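Local coordinates for protein restriction endonuclease R.BpuJI (Bacillus pumilus, PDB 2VLA) that recognises its target DNA sequence through this N-terminal recognition domain and, as the full-length enzyme, probably cuts DNA as an endonuclease, at residues 13-22 with 67-77; 25-36 with 48-56. All coordinates share one frame; numbering follows the deposited sequence.

Contact 1 of 2, residues 13-22 with 67-77; sequences IIRGKAKNML and NHRTEIAGKLF. With nucleotides of chain C; nucleotides of chain B.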
loop_
_atom_site.group_PDB
_atom_site.type_symbol
_atom_site.label_atom_id
_atom_site.label_comp_id
_atom_site.label_asym_id
_atom_site.label_seq_id
_atom_site.Cartn_x
_atom_site.Cartn_y
_atom_site.Cartn_z
ATOM N N ILE A 13 -0.112 -2.673 -6.043
ATOM C CA ILE A 13 0.013 -3.282 -4.748
ATOM C C ILE A 13 -0.772 -4.588 -4.792
ATOM O O ILE A 13 -1.556 -4.820 -5.716
ATOM C CB ILE A 13 -0.492 -2.372 -3.604
ATOM C CG1 ILE A 13 -2.008 -2.102 -3.727
ATOM C CG2 ILE A 13 0.301 -1.025 -3.585
ATOM C CD1 ILE A 13 -2.660 -1.741 -2.418
ATOM N N ILE A 14 -0.530 -5.432 -3.813
ATOM C CA ILE A 14 -1.181 -6.722 -3.679
ATOM C C ILE A 14 -2.686 -6.535 -3.681
ATOM O O ILE A 14 -3.215 -5.562 -3.145
ATOM C CB ILE A 14 -0.695 -7.433 -2.399
ATOM C CG1 ILE A 14 0.721 -8.015 -2.647
ATOM C CG2 ILE A 14 -1.680 -8.543 -1.941
ATOM C CD1 ILE A 14 1.417 -8.469 -1.419
ATOM N N ARG A 15 -3.371 -7.438 -4.385
ATOM C CA ARG A 15 -4.822 -7.371 -4.514
ATOM C C ARG A 15 -5.514 -7.847 -3.232
ATOM O O ARG A 15 -5.133 -8.844 -2.656
ATOM C CB ARG A 15 -5.247 -8.195 -5.723
ATOM C CG ARG A 15 -6.736 -8.051 -6.082
ATOM C CD ARG A 15 -7.058 -8.590 -7.479
ATOM N NE ARG A 15 -6.501 -7.718 -8.504
ATOM C CZ ARG A 15 -6.708 -7.860 -9.793
ATOM N NH1 ARG A 15 -7.484 -8.847 -10.247
ATOM N NH2 ARG A 15 -6.171 -7.021 -10.650
ATOM N N GLY A 16 -6.491 -7.071 -2.781
ATOM C CA GLY A 16 -7.098 -7.306 -1.472
ATOM C C GLY A 16 -7.930 -8.570 -1.330
ATOM O O GLY A 16 -8.411 -9.133 -2.338
ATOM N N LYS A 17 -8.040 -9.028 -0.095
ATOM C CA LYS A 17 -8.923 -10.133 0.246
ATOM C C LYS A 17 -9.756 -9.897 1.499
ATOM O O LYS A 17 -10.628 -10.703 1.809
ATOM C CB LYS A 17 -8.135 -11.433 0.433
ATOM C CG LYS A 17 -7.215 -11.794 -0.714
ATOM C CD LYS A 17 -6.386 -13.010 -0.365
ATOM C CE LYS A 17 -5.165 -13.113 -1.227
ATOM N NZ LYS A 17 -5.468 -13.511 -2.644
ATOM N N ALA A 18 -9.506 -8.810 2.224
ATOM C CA ALA A 18 -10.044 -8.664 3.577
ATOM C C ALA A 18 -10.975 -7.458 3.778
ATOM O O ALA A 18 -11.454 -7.241 4.871
ATOM C CB ALA A 18 -8.899 -8.610 4.599
ATOM N N LYS A 19 -11.233 -6.698 2.733
ATOM C CA LYS A 19 -12.045 -5.469 2.872
ATOM C C LYS A 19 -13.500 -5.764 3.280
ATOM O O LYS A 19 -13.998 -5.191 4.248
ATOM C CB LYS A 19 -12.021 -4.654 1.574
ATOM C CG LYS A 19 -12.635 -3.268 1.691
ATOM C CD LYS A 19 -11.715 -2.366 2.511
ATOM C CE LYS A 19 -12.113 -0.888 2.483
ATOM N NZ LYS A 19 -13.417 -0.667 3.152
ATOM N N ASN A 20 -14.170 -6.615 2.526
ATOM C CA ASN A 20 -15.600 -6.899 2.774
ATOM C C ASN A 20 -15.867 -7.383 4.190
ATOM O O ASN A 20 -16.918 -7.080 4.765
ATOM C CB ASN A 20 -16.115 -7.960 1.792
ATOM C CG ASN A 20 -16.383 -7.406 0.411
ATOM O OD1 ASN A 20 -16.440 -6.193 0.215
ATOM N ND2 ASN A 20 -16.615 -8.323 -0.575
ATOM N N MET A 21 -14.956 -8.193 4.725
ATOM C CA MET A 21 -15.118 -8.790 6.046
ATOM C C MET A 21 -14.044 -8.355 7.034
ATOM O O MET A 21 -13.708 -9.087 7.956
ATOM C CB MET A 21 -15.102 -10.322 5.933
ATOM C CG MET A 21 -16.256 -10.879 5.130
ATOM S SD MET A 21 -16.576 -12.582 5.521
ATOM C CE MET A 21 -16.712 -12.429 7.319
ATOM N N LEU A 22 -13.535 -7.143 6.852
ATOM C CA LEU A 22 -12.351 -6.688 7.593
ATOM C C LEU A 22 -12.553 -6.769 9.117
ATOM O O LEU A 22 -11.663 -7.177 9.858
ATOM C CB LEU A 22 -12.007 -5.259 7.199
ATOM C CG LEU A 22 -10.669 -4.724 7.745
ATOM C CD1 LEU A 22 -9.488 -5.619 7.320
ATOM C CD2 LEU A 22 -10.446 -3.293 7.274
ATOM N N ASN A 67 -3.037 -18.161 0.167
ATOM C CA ASN A 67 -2.899 -16.817 -0.365
ATOM C C ASN A 67 -3.256 -15.754 0.694
ATOM O O ASN A 67 -2.566 -14.720 0.805
ATOM C CB ASN A 67 -3.762 -16.617 -1.623
ATOM C CG ASN A 67 -3.202 -17.314 -2.864
ATOM O OD1 ASN A 67 -2.034 -17.718 -2.919
ATOM N ND2 ASN A 67 -4.012 -17.357 -3.901
ATOM N N HIS A 68 -4.303 -15.985 1.478
ATOM C CA HIS A 68 -4.569 -15.087 2.601
ATOM C C HIS A 68 -3.316 -14.985 3.492
ATOM O O HIS A 68 -2.907 -13.885 3.911
ATOM C CB HIS A 68 -5.760 -15.576 3.438
ATOM C CG HIS A 68 -7.083 -15.093 2.956
ATOM N ND1 HIS A 68 -7.779 -14.095 3.597
ATOM C CD2 HIS A 68 -7.880 -15.526 1.942
ATOM C CE1 HIS A 68 -8.945 -13.926 2.992
ATOM N NE2 HIS A 68 -9.013 -14.764 1.966
ATOM N N ARG A 69 -2.749 -16.132 3.832
ATOM C CA ARG A 69 -1.632 -16.163 4.763
ATOM C C ARG A 69 -0.450 -15.398 4.214
ATOM O O ARG A 69 0.146 -14.543 4.914
ATOM C CB ARG A 69 -1.213 -17.596 5.051
ATOM C CG ARG A 69 -0.307 -17.736 6.233
ATOM C CD ARG A 69 0.141 -19.157 6.448
ATOM N NE ARG A 69 0.967 -19.607 5.350
ATOM C CZ ARG A 69 0.577 -20.469 4.423
ATOM N NH1 ARG A 69 -0.614 -21.029 4.500
ATOM N NH2 ARG A 69 1.397 -20.775 3.413
ATOM N N THR A 70 -0.076 -15.683 2.972
ATOM C CA THR A 70 1.146 -15.098 2.446
ATOM C C THR A 70 0.944 -13.685 1.953
ATOM O O THR A 70 1.753 -12.803 2.258
ATOM C CB THR A 70 1.808 -15.965 1.354
ATOM O OG1 THR A 70 1.026 -15.935 0.152
ATOM C CG2 THR A 70 1.981 -17.412 1.847
ATOM N N GLU A 71 -0.127 -13.446 1.207
ATOM C CA GLU A 71 -0.319 -12.160 0.546
ATOM C C GLU A 71 -0.802 -11.085 1.475
ATOM O O GLU A 71 -0.393 -9.909 1.338
ATOM C CB GLU A 71 -1.303 -12.263 -0.606
ATOM C CG GLU A 71 -0.919 -13.211 -1.733
ATOM C CD GLU A 71 -1.818 -13.011 -2.954
ATOM O OE1 GLU A 71 -1.734 -11.931 -3.574
ATOM O OE2 GLU A 71 -2.658 -13.924 -3.266
ATOM N N ILE A 72 -1.717 -11.437 2.378
ATOM C CA ILE A 72 -2.438 -10.423 3.154
ATOM C C ILE A 72 -1.891 -10.347 4.568
ATOM O O ILE A 72 -1.326 -9.333 4.962
ATOM C CB ILE A 72 -3.995 -10.647 3.142
ATOM C CG1 ILE A 72 -4.505 -10.712 1.694
ATOM C CG2 ILE A 72 -4.666 -9.530 3.913
ATOM C CD1 ILE A 72 -4.235 -9.441 0.840
ATOM N N ALA A 73 -1.986 -11.422 5.311
ATOM C CA ALA A 73 -1.442 -11.422 6.661
ATOM C C ALA A 73 0.087 -11.181 6.636
ATOM O O ALA A 73 0.602 -10.395 7.422
ATOM C CB ALA A 73 -1.776 -12.740 7.371
ATOM N N GLY A 74 0.786 -11.827 5.716
ATOM C CA GLY A 74 2.242 -11.690 5.616
ATOM C C GLY A 74 2.683 -10.385 4.935
ATOM O O GLY A 74 3.236 -9.475 5.581
ATOM N N LYS A 75 2.447 -10.279 3.636
ATOM C CA LYS A 75 3.011 -9.167 2.871
ATOM C C LYS A 75 2.249 -7.850 3.060
ATOM O O LYS A 75 2.803 -6.870 3.579
ATOM C CB LYS A 75 3.099 -9.515 1.405
ATOM C CG LYS A 75 4.033 -10.647 1.110
ATOM C CD LYS A 75 5.485 -10.208 1.181
ATOM C CE LYS A 75 6.439 -11.298 0.686
ATOM N NZ LYS A 75 7.824 -10.790 0.470
ATOM N N LEU A 76 0.974 -7.804 2.679
ATOM C CA LEU A 76 0.308 -6.512 2.566
ATOM C C LEU A 76 0.084 -5.877 3.944
ATOM O O LEU A 76 0.229 -4.662 4.104
ATOM C CB LEU A 76 -1.006 -6.631 1.806
ATOM C CG LEU A 76 -1.761 -5.330 1.545
ATOM C CD1 LEU A 76 -0.944 -4.384 0.671
ATOM C CD2 LEU A 76 -3.147 -5.662 0.885
ATOM N N PHE A 77 -0.361 -6.671 4.922
ATOM C CA PHE A 77 -0.615 -6.117 6.251
ATOM C C PHE A 77 0.585 -6.214 7.207
ATOM O O PHE A 77 0.556 -5.643 8.273
ATOM C CB PHE A 77 -1.808 -6.775 6.911
ATOM C CG PHE A 77 -3.162 -6.439 6.271
ATOM C CD1 PHE A 77 -3.264 -5.551 5.207
ATOM C CD2 PHE A 77 -4.333 -7.019 6.767
ATOM C CE1 PHE A 77 -4.507 -5.274 4.646
ATOM C CE2 PHE A 77 -5.555 -6.732 6.217
ATOM C CZ PHE A 77 -5.651 -5.865 5.154
ATOM P P DA C 4 -12.189 -8.082 -0.587
ATOM O OP1 DA C 4 -13.367 -7.816 0.158
ATOM O OP2 DA C 4 -10.884 -7.468 -0.233
ATOM O "O5'" DA C 4 -12.010 -9.600 -0.838
ATOM C "C5'" DA C 4 -13.203 -10.419 -0.955
ATOM C "C4'" DA C 4 -12.930 -11.570 -1.889
ATOM O "O4'" DA C 4 -12.867 -11.122 -3.264
ATOM C "C3'" DA C 4 -11.601 -12.307 -1.637
ATOM O "O3'" DA C 4 -11.811 -13.688 -1.874
ATOM C "C2'" DA C 4 -10.704 -11.713 -2.706
ATOM C "C1'" DA C 4 -11.666 -11.598 -3.870
ATOM N N9 DA C 4 -11.277 -10.688 -4.914
ATOM C C8 DA C 4 -10.573 -9.506 -4.788
ATOM N N7 DA C 4 -10.408 -8.876 -5.920
ATOM C C5 DA C 4 -11.033 -9.668 -6.872
ATOM C C6 DA C 4 -11.195 -9.555 -8.246
ATOM N N6 DA C 4 -10.770 -8.553 -9.011
ATOM N N1 DA C 4 -11.905 -10.548 -8.867
ATOM C C2 DA C 4 -12.361 -11.592 -8.127
ATOM N N3 DA C 4 -12.285 -11.797 -6.839
ATOM C C4 DA C 4 -11.572 -10.785 -6.248
ATOM P P DC B 5 3.872 -13.915 -1.232
ATOM O OP1 DC B 5 4.672 -14.069 0.001
ATOM O OP2 DC B 5 2.406 -13.945 -1.140
ATOM O "O5'" DC B 5 4.410 -12.607 -1.984
ATOM C "C5'" DC B 5 3.539 -11.715 -2.630
ATOM C "C4'" DC B 5 3.817 -11.655 -4.104
ATOM O "O4'" DC B 5 3.600 -12.971 -4.693
ATOM C "C3'" DC B 5 2.930 -10.711 -4.883
ATOM O "O3'" DC B 5 3.617 -10.263 -6.053
ATOM C "C2'" DC B 5 1.745 -11.637 -5.177
ATOM C "C1'" DC B 5 2.505 -12.892 -5.591
ATOM N N1 DC B 5 1.702 -14.117 -5.538
ATOM C C2 DC B 5 1.452 -14.855 -6.703
ATOM O O2 DC B 5 1.972 -14.490 -7.777
ATOM N N3 DC B 5 0.669 -15.974 -6.618
ATOM C C4 DC B 5 0.141 -16.332 -5.459
ATOM N N4 DC B 5 -0.621 -17.441 -5.426
ATOM C C5 DC B 5 0.348 -15.601 -4.272
ATOM C C6 DC B 5 1.141 -14.510 -4.352
ATOM P P DC B 7 0.163 -8.805 -12.963
ATOM O OP1 DC B 7 0.848 -8.723 -14.264
ATOM O OP2 DC B 7 0.059 -7.583 -12.145
ATOM O "O5'" DC B 7 -1.323 -9.380 -13.120
ATOM C "C5'" DC B 7 -1.558 -10.536 -13.917
ATOM C "C4'" DC B 7 -3.013 -10.972 -13.812
ATOM O "O4'" DC B 7 -3.280 -11.487 -12.472
ATOM C "C3'" DC B 7 -4.050 -9.860 -14.009
ATOM O "O3'" DC B 7 -5.114 -10.364 -14.788
ATOM C "C2'" DC B 7 -4.570 -9.594 -12.608
ATOM C "C1'" DC B 7 -4.538 -10.983 -12.048
ATOM N N1 DC B 7 -4.600 -11.151 -10.585
ATOM C C2 DC B 7 -5.262 -12.262 -10.076
ATOM O O2 DC B 7 -5.841 -13.019 -10.867
ATOM N N3 DC B 7 -5.295 -12.462 -8.743
ATOM C C4 DC B 7 -4.615 -11.632 -7.943
ATOM N N4 DC B 7 -4.640 -11.848 -6.635
ATOM C C5 DC B 7 -3.927 -10.500 -8.450
ATOM C C6 DC B 7 -3.947 -10.295 -9.758
HETATM O O HOH W 1 -2.297 -9.891 -5.374
HETATM O O HOH W 2 -4.443 -11.161 -3.634
#
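Ile14 is one of two bumps, with Lys17, that residues 13-22 press against helix 62-76; it is seated in a hollow formed by Glu71, Ile72, Lys75 and Leu76. Its CG1 stands anti to the carbonyl carbon, which sends the longer branch across Lys75: Ile14 CD1 lies 3.4 Å from Lys75 CB, a snug fit for two carbons. The methyl branch CG2 of Ile14 lies between Glu71 and Ile72, 3.9 Å from Ile72 CD1. Lys17 fills a second hollow, between His68 and Ile72. Its CD sits 3.9 Å from the His68 ring centroid and 18° off the ring normal, a CH-pi contact, while Ile72 CG1 packs 3.6 Å from Lys17 CD. A bend at the last torsion (chi4 -72°) then turns the ammonium to Glu71, and the Lys17 NZ to Glu71 OE2 salt bridge measures 2.9 Å, with NZ lying 57° out of the carboxylate plane. Farther on, Ala18 CB and, at the start of helix 22-36, Leu22 CD1 both rest against Phe77 CE2. A water joins Arg15 N to Glu71 OE1. Asn67 OD1 accepts from N4 of cytosine DC5 of chain B, Glu71 OE2 likewise accepts from the N4 of another DNA cytosine, and Arg15 NH1 bonds a guanine O6. Lys17 would favour an ionised Glu71 and probably helps hold it toward the cytosine, so the charge network shared by loop and helix ends at the bases.

Contact 2 of 2, residues 25-36 with 48-56; sequences LLPAYANIIDDI and FNNRLIEIL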
loop_
_atom_site.group_PDB
_atom_site.type_symbol
_atom_site.label_atom_id
_atom_site.label_comp_id
_atom_site.label_asym_id
_atom_site.label_seq_id
_atom_site.Cartn_x
_atom_site.Cartn_y
_atom_site.Cartn_z
ATOM N N LEU A 25 -12.058 -10.416 9.846
ATOM C CA LEU A 25 -10.794 -10.994 9.419
ATOM C C LEU A 25 -9.565 -10.397 10.125
ATOM O O LEU A 25 -8.633 -11.114 10.413
ATOM C CB LEU A 25 -10.645 -10.871 7.902
ATOM C CG LEU A 25 -11.358 -11.901 7.068
ATOM C CD1 LEU A 25 -11.318 -11.500 5.625
ATOM C CD2 LEU A 25 -10.730 -13.292 7.288
ATOM N N LEU A 26 -9.570 -9.104 10.386
ATOM C CA LEU A 26 -8.382 -8.506 10.999
ATOM C C LEU A 26 -8.150 -9.047 12.421
ATOM O O LEU A 26 -7.060 -9.490 12.746
ATOM C CB LEU A 26 -8.414 -6.961 10.979
ATOM C CG LEU A 26 -7.108 -6.271 11.395
ATOM C CD1 LEU A 26 -5.989 -6.690 10.455
ATOM C CD2 LEU A 26 -7.288 -4.760 11.417
ATOM N N PRO A 27 -9.208 -9.102 13.247
ATOM C CA PRO A 27 -9.013 -9.778 14.524
ATOM C C PRO A 27 -8.622 -11.244 14.383
ATOM O O PRO A 27 -7.849 -11.748 15.186
ATOM C CB PRO A 27 -10.381 -9.651 15.188
ATOM C CG PRO A 27 -10.975 -8.464 14.594
ATOM C CD PRO A 27 -10.516 -8.444 13.178
ATOM N N ALA A 28 -9.193 -11.950 13.404
ATOM C CA ALA A 28 -8.832 -13.335 13.206
ATOM C C ALA A 28 -7.357 -13.499 12.850
ATOM O O ALA A 28 -6.647 -14.293 13.481
ATOM C CB ALA A 28 -9.732 -13.986 12.145
ATOM N N TYR A 29 -6.878 -12.738 11.866
ATOM C CA TYR A 29 -5.477 -12.823 11.481
ATOM C C TYR A 29 -4.610 -12.591 12.743
ATOM O O TYR A 29 -3.657 -13.315 13.000
ATOM C CB TYR A 29 -5.115 -11.762 10.458
ATOM C CG TYR A 29 -5.709 -11.870 9.068
ATOM C CD1 TYR A 29 -5.987 -13.096 8.461
ATOM C CD2 TYR A 29 -5.901 -10.725 8.322
ATOM C CE1 TYR A 29 -6.510 -13.145 7.151
ATOM C CE2 TYR A 29 -6.378 -10.760 7.046
ATOM C CZ TYR A 29 -6.669 -11.955 6.445
ATOM O OH TYR A 29 -7.163 -11.916 5.158
ATOM N N ALA A 30 -4.921 -11.537 13.489
ATOM C CA ALA A 30 -4.078 -11.125 14.601
ATOM C C ALA A 30 -4.083 -12.171 15.712
ATOM O O ALA A 30 -3.042 -12.479 16.294
ATOM C CB ALA A 30 -4.539 -9.789 15.134
ATOM N N ASN A 31 -5.257 -12.686 16.030
ATOM C CA ASN A 31 -5.392 -13.637 17.132
ATOM C C ASN A 31 -4.800 -14.969 16.779
ATOM O O ASN A 31 -4.193 -15.620 17.618
ATOM C CB ASN A 31 -6.849 -13.774 17.560
ATOM C CG ASN A 31 -7.289 -12.637 18.460
ATOM O OD1 ASN A 31 -6.511 -12.159 19.298
ATOM N ND2 ASN A 31 -8.502 -12.182 18.287
ATOM N N ILE A 32 -4.979 -15.387 15.529
ATOM C CA ILE A 32 -4.349 -16.612 15.068
ATOM C C ILE A 32 -2.828 -16.489 15.219
ATOM O O ILE A 32 -2.174 -17.358 15.799
ATOM C CB ILE A 32 -4.703 -16.922 13.615
ATOM C CG1 ILE A 32 -6.194 -17.286 13.510
ATOM C CG2 ILE A 32 -3.798 -18.059 13.084
ATOM C CD1 ILE A 32 -6.740 -17.344 12.072
ATOM N N ILE A 33 -2.270 -15.418 14.692
ATOM C CA ILE A 33 -0.826 -15.218 14.742
ATOM C C ILE A 33 -0.312 -15.125 16.188
ATOM O O ILE A 33 0.655 -15.789 16.558
ATOM C CB ILE A 33 -0.427 -13.976 13.936
ATOM C CG1 ILE A 33 -0.622 -14.248 12.446
ATOM C CG2 ILE A 33 1.024 -13.586 14.208
ATOM C CD1 ILE A 33 -0.636 -12.989 11.587
ATOM N N ASP A 34 -0.998 -14.350 17.012
ATOM C CA ASP A 34 -0.577 -14.166 18.397
ATOM C C ASP A 34 -0.604 -15.508 19.160
ATOM O O ASP A 34 0.273 -15.790 19.984
ATOM C CB ASP A 34 -1.492 -13.152 19.071
ATOM C CG ASP A 34 -1.084 -12.842 20.460
ATOM O OD1 ASP A 34 0.080 -12.447 20.659
ATOM O OD2 ASP A 34 -1.943 -12.927 21.347
ATOM N N ASP A 35 -1.615 -16.333 18.866
ATOM C CA ASP A 35 -1.789 -17.608 19.555
ATOM C C ASP A 35 -0.723 -18.629 19.165
ATOM O O ASP A 35 -0.158 -19.314 20.034
ATOM C CB ASP A 35 -3.154 -18.191 19.246
ATOM C CG ASP A 35 -4.274 -17.501 19.998
ATOM O OD1 ASP A 35 -3.982 -16.677 20.904
ATOM O OD2 ASP A 35 -5.456 -17.798 19.690
ATOM N N ILE A 36 -0.481 -18.784 17.859
ATOM C CA ILE A 36 0.323 -19.899 17.381
ATOM C C ILE A 36 1.812 -19.563 17.272
ATOM O O ILE A 36 2.646 -20.460 17.245
ATOM C CB ILE A 36 -0.215 -20.488 16.024
ATOM C CG1 ILE A 36 0.034 -19.529 14.856
ATOM C CG2 ILE A 36 -1.704 -20.814 16.140
ATOM C CD1 ILE A 36 -0.411 -20.094 13.477
ATOM N N PHE A 48 -2.261 -22.010 10.996
ATOM C CA PHE A 48 -2.891 -20.803 10.487
ATOM C C PHE A 48 -4.109 -21.157 9.627
ATOM O O PHE A 48 -5.196 -20.641 9.837
ATOM C CB PHE A 48 -1.895 -19.973 9.674
ATOM C CG PHE A 48 -2.466 -18.695 9.156
ATOM C CD1 PHE A 48 -3.223 -18.682 7.994
ATOM C CD2 PHE A 48 -2.228 -17.490 9.820
ATOM C CE1 PHE A 48 -3.758 -17.509 7.511
ATOM C CE2 PHE A 48 -2.772 -16.312 9.352
ATOM C CZ PHE A 48 -3.531 -16.318 8.188
ATOM N N ASN A 49 -3.906 -22.039 8.658
ATOM C CA ASN A 49 -4.968 -22.416 7.731
ATOM C C ASN A 49 -6.148 -23.079 8.446
ATOM O O ASN A 49 -7.296 -22.819 8.128
ATOM C CB ASN A 49 -4.435 -23.372 6.673
ATOM C CG ASN A 49 -3.626 -22.675 5.604
ATOM O OD1 ASN A 49 -3.236 -21.514 5.752
ATOM N ND2 ASN A 49 -3.363 -23.391 4.506
ATOM N N ASN A 50 -5.849 -23.941 9.412
ATOM C CA ASN A 50 -6.893 -24.624 10.167
ATOM C C ASN A 50 -7.779 -23.669 10.960
ATOM O O ASN A 50 -8.973 -23.919 11.125
ATOM C CB ASN A 50 -6.289 -25.686 11.097
ATOM C CG ASN A 50 -5.883 -26.954 10.354
ATOM O OD1 ASN A 50 -6.337 -27.207 9.241
ATOM N ND2 ASN A 50 -5.022 -27.752 10.972
ATOM N N ARG A 51 -7.198 -22.574 11.451
ATOM C CA ARG A 51 -7.978 -21.550 12.136
ATOM C C ARG A 51 -8.739 -20.651 11.144
ATOM O O ARG A 51 -9.918 -20.351 11.346
ATOM C CB ARG A 51 -7.078 -20.691 13.042
ATOM C CG ARG A 51 -6.538 -21.409 14.290
ATOM C CD ARG A 51 -7.437 -21.218 15.529
ATOM N NE ARG A 51 -7.651 -19.804 15.910
ATOM C CZ ARG A 51 -6.908 -19.126 16.799
ATOM N NH1 ARG A 51 -5.868 -19.698 17.397
ATOM N NH2 ARG A 51 -7.206 -17.866 17.078
ATOM N N LEU A 52 -8.072 -20.224 10.070
ATOM C CA LEU A 52 -8.678 -19.243 9.149
ATOM C C LEU A 52 -9.891 -19.836 8.433
ATOM O O LEU A 52 -10.876 -19.134 8.163
ATOM C CB LEU A 52 -7.642 -18.722 8.125
ATOM C CG LEU A 52 -8.189 -17.661 7.154
ATOM C CD1 LEU A 52 -8.724 -16.436 7.910
ATOM C CD2 LEU A 52 -7.118 -17.240 6.152
ATOM N N ILE A 53 -9.847 -21.125 8.161
ATOM C CA ILE A 53 -10.933 -21.742 7.405
ATOM C C ILE A 53 -12.291 -21.690 8.176
ATOM O O ILE A 53 -13.372 -21.741 7.577
ATOM C CB ILE A 53 -10.613 -23.190 7.003
ATOM C CG1 ILE A 53 -11.565 -23.636 5.880
ATOM C CG2 ILE A 53 -10.739 -24.134 8.220
ATOM C CD1 ILE A 53 -11.185 -24.957 5.231
ATOM N N GLU A 54 -12.214 -21.561 9.492
ATOM C CA GLU A 54 -13.409 -21.384 10.316
ATOM C C GLU A 54 -14.073 -20.028 10.086
ATOM O O GLU A 54 -15.281 -19.883 10.284
ATOM C CB GLU A 54 -13.067 -21.565 11.793
ATOM C CG GLU A 54 -12.632 -22.975 12.139
ATOM C CD GLU A 54 -13.714 -24.019 11.811
ATOM O OE1 GLU A 54 -14.908 -23.760 12.101
ATOM O OE2 GLU A 54 -13.365 -25.091 11.262
ATOM N N ILE A 55 -13.296 -19.050 9.629
ATOM C CA ILE A 55 -13.820 -17.729 9.339
ATOM C C ILE A 55 -14.321 -17.637 7.893
ATOM O O ILE A 55 -15.362 -17.034 7.620
ATOM C CB ILE A 55 -12.739 -16.641 9.560
ATOM C CG1 ILE A 55 -12.202 -16.717 10.990
ATOM C CG2 ILE A 55 -13.309 -15.263 9.266
ATOM C CD1 ILE A 55 -13.255 -16.490 12.051
ATOM N N LEU A 56 -13.548 -18.204 6.966
ATOM C CA LEU A 56 -13.826 -18.047 5.545
ATOM C C LEU A 56 -14.881 -19.055 5.057
ATOM O O LEU A 56 -15.588 -18.781 4.111
ATOM C CB LEU A 56 -12.532 -18.180 4.731
ATOM C CG LEU A 56 -11.519 -17.051 4.880
ATOM C CD1 LEU A 56 -10.360 -17.291 3.941
ATOM C CD2 LEU A 56 -12.178 -15.704 4.604
#
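Arg51 grips Asp35 end-on, with NH1 and NH2 both directed at the single oxygen OD2. Arg51 NH1 donates to Asp35 OD2 over 3.0 Å, on the anti lone pair, but the N-H...O angle of 143° shows a bent bond. The second bond, Arg51 NH2 to Asp35 OD2, is 3.1 Å and arrives on the same anti side, tilted from the carboxylate plane. With both nitrogens on one oxygen and the planes 44° apart, this salt bridge is neither a two-oxygen nor a coplanar pairing. Bends at chi2 and chi3 fold the arginine back over Ile32, whose CG1 supports one guanidinium face 3.4 Å from its plane. Deeper in, the side chains of Ile32 and Arg51 run past each other in opposite directions, and Ile32 CD1 comes 3.5 Å from Arg51 CB. Phe48 is a knob in a hole made by Tyr29, Ile32, Ile33 and Ile36; Ile32 CG2 approaches Phe48 CD2 at 3.7 Å, and Ile33 meets the ring at its edge. Toward the other end, Leu25 CD2 is wedged among Leu52, Ile55 and Leu56, with Ala28 beside Ile55. The two helix axes approach to 10.1 Å at 155°, nearly antiparallel. Helices 22-36, 41-56 and 62-76, with strands 39-40, 80-83 and 86-89, follow the order expected of a winged helix-turn-helix domain, in which this pair packs the first helix against the second.

In the fold
Contact 1 lies at the DNA, whereas the nearest atom of contact 2 is about 5 Å from the nucleic acid; their centres are 13 Å apart. Helix 62-76, which brings base-contacting side chains to contact 1, directly follows helix 41-56 of contact 2, consistent with its being the recognition helix of a helix-turn-helix. His68 joins the two: its ND1 is 2.8 Å from Tyr29 OH, a probable hydrogen bond, while its NE2 bonds a DNA phosphate. Its CB also packs 3.5 Å from Leu52 CD2. A second probable bond, Arg69 NH1 to Asn49 OD1 at 2.9 Å, ties helix 62-76 to helix 41-56. The helix pair of contact 2 therefore packs against helix 62-76, whose residues 67-77 meet the DNA in contact 1.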